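Local coordinates for MGS-M4 (PDB 4Q3M), which is an aldo-keto reductase from a deep-sea metagenome that probably reduces carbonyl compounds, its natural substrate being unknown, at residues S116-R119 with A120-L124. Sequence-based numbering, arbitrary orientation.
Sequences STYR and AFETL
Arg119 and Glu122, one helical turn apart, form an i to i+3 salt bridge along helix 111-126, an ion pair whose acid is buried and which also ties the helix to its surroundings. The two side chains run side by side, guanidinium and carboxylate planes only 4° apart. NH1 of Arg119 meets OE1 of Glu122 on its syn side at 2.9 Å, yet sits out of the carboxylate plane, and the N-H...O angle of 130° makes the bond far from straight. A bend at chi2 (-72°) turns the arginine chain so that its guanidinium comes alongside the carboxylate. The other oxygen, OE2 of Glu122, lies near the plane of the Tyr118 ring, 3.5 Å from CE2 of Tyr118 at the ring edge.

In the TIM barrel of the aldo-keto reductases, this helix is the crossover between parallel strands 102-105 and 133-136. The end of helix 140-149 and the residues just after it supply further partners: the backbone N atoms of Lys151 and Ile152 bond to Glu122 OE2, while Arg119 NH2 and Tyr118 OH reach the carbonyls of Asn149 and Ile152. With the carboxylate gone, an alanine here would probably leave Arg119 without its opposite charge and the Lys151 and Ile152 N-H groups without their acceptor.

On the barrel-facing side, CG2 of Thr117 rests 3.7 Å from CE1 of Phe121, whose ring also meets that of Tyr103. Main-chain bonds complete the turn, among them Glu122 N to Tyr118 O at 2.8 Å and Thr123 N to Arg119 O at 3.0 Å.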
loop_
_atom_site.group_PDB
_atom_site.type_symbol
_atom_site.label_atom_id
_atom_site.label_comp_id
_atom_site.label_asym_id
_atom_site.label_seq_id
_atom_site.Cartn_x
_atom_site.Cartn_y
_atom_site.Cartn_z
ATOM N N SER A 116 -13.008 12.293 14.457
ATOM C CA SER A 116 -13.873 12.134 15.624
ATOM C C SER A 116 -13.145 11.398 16.738
ATOM O O SER A 116 -13.280 11.730 17.916
ATOM C CB SER A 116 -15.152 11.384 15.253
ATOM O OG SER A 116 -16.019 11.275 16.368
ATOM N N THR A 117 -12.377 10.390 16.348
ATOM C CA THR A 117 -11.536 9.652 17.277
ATOM C C THR A 117 -10.420 10.513 17.847
ATOM O O THR A 117 -10.131 10.470 19.044
ATOM C CB THR A 117 -10.912 8.430 16.595
ATOM O OG1 THR A 117 -11.946 7.537 16.160
ATOM C CG2 THR A 117 -9.962 7.739 17.529
ATOM N N TYR A 118 -9.793 11.293 16.976
ATOM C CA TYR A 118 -8.654 12.106 17.367
ATOM C C TYR A 118 -9.076 13.257 18.276
ATOM O O TYR A 118 -8.316 13.676 19.149
ATOM C CB TYR A 118 -7.938 12.640 16.130
ATOM C CG TYR A 118 -6.528 13.099 16.402
ATOM C CD1 TYR A 118 -5.480 12.189 16.446
ATOM C CD2 TYR A 118 -6.244 14.439 16.616
ATOM C CE1 TYR A 118 -4.187 12.603 16.695
ATOM C CE2 TYR A 118 -4.957 14.863 16.865
ATOM C CZ TYR A 118 -3.931 13.942 16.904
ATOM O OH TYR A 118 -2.646 14.361 17.152
ATOM N N ARG A 119 -10.287 13.765 18.066
ATOM C CA ARG A 119 -10.844 14.794 18.938
ATOM C C ARG A 119 -10.930 14.275 20.367
ATOM O O ARG A 119 -10.725 15.021 21.324
ATOM C CB ARG A 119 -12.226 15.236 18.452
ATOM C CG ARG A 119 -12.203 16.182 17.262
ATOM C CD ARG A 119 -11.708 17.563 17.658
ATOM N NE ARG A 119 -11.737 18.495 16.534
ATOM C CZ ARG A 119 -10.695 18.758 15.754
ATOM N NH1 ARG A 119 -9.532 18.162 15.974
ATOM N NH2 ARG A 119 -10.815 19.620 14.752
ATOM N N ALA A 120 -11.232 12.987 20.500
ATOM C CA ALA A 120 -11.260 12.340 21.803
ATOM C C ALA A 120 -9.845 12.199 22.354
ATOM O O ALA A 120 -9.624 12.355 23.555
ATOM C CB ALA A 120 -11.938 10.986 21.712
ATOM N N PHE A 121 -8.893 11.902 21.472
ATOM C CA PHE A 121 -7.484 11.854 21.854
ATOM C C PHE A 121 -7.048 13.212 22.391
ATOM O O PHE A 121 -6.341 13.300 23.395
ATOM C CB PHE A 121 -6.590 11.463 20.670
ATOM C CG PHE A 121 -6.591 9.992 20.349
ATOM C CD1 PHE A 121 -7.666 9.184 20.677
ATOM C CD2 PHE A 121 -5.499 9.417 19.719
ATOM C CE1 PHE A 121 -7.654 7.836 20.371
ATOM C CE2 PHE A 121 -5.481 8.070 19.417
ATOM C CZ PHE A 121 -6.560 7.279 19.742
ATOM N N GLU A 122 -7.482 14.267 21.709
ATOM C CA GLU A 122 -7.125 15.632 22.075
ATOM C C GLU A 122 -7.702 16.021 23.433
ATOM O O GLU A 122 -7.055 16.718 24.212
ATOM C CB GLU A 122 -7.601 16.611 21.001
ATOM C CG GLU A 122 -6.838 16.503 19.691
ATOM C CD GLU A 122 -7.369 17.439 18.624
ATOM O OE1 GLU A 122 -8.578 17.750 18.653
ATOM O OE2 GLU A 122 -6.578 17.864 17.757
ATOM N N THR A 123 -8.922 15.567 23.710
ATOM C CA THR A 123 -9.552 15.815 25.001
ATOM C C THR A 123 -8.759 15.135 26.114
ATOM O O THR A 123 -8.521 15.723 27.169
ATOM C CB THR A 123 -11.011 15.316 25.028
ATOM O OG1 THR A 123 -11.779 16.024 24.048
ATOM C CG2 THR A 123 -11.627 15.538 26.400
ATOM N N LEU A 124 -8.346 13.898 25.862
ATOM C CA LEU A 124 -7.561 13.134 26.825
ATOM C C LEU A 124 -6.185 13.757 27.039
ATOM O O LEU A 124 -5.648 13.731 28.147
ATOM C CB LEU A 124 -7.413 11.684 26.360
ATOM C CG LEU A 124 -8.706 10.872 26.256
ATOM C CD1 LEU A 124 -8.465 9.577 25.493
ATOM C CD2 LEU A 124 -9.279 10.589 27.635
#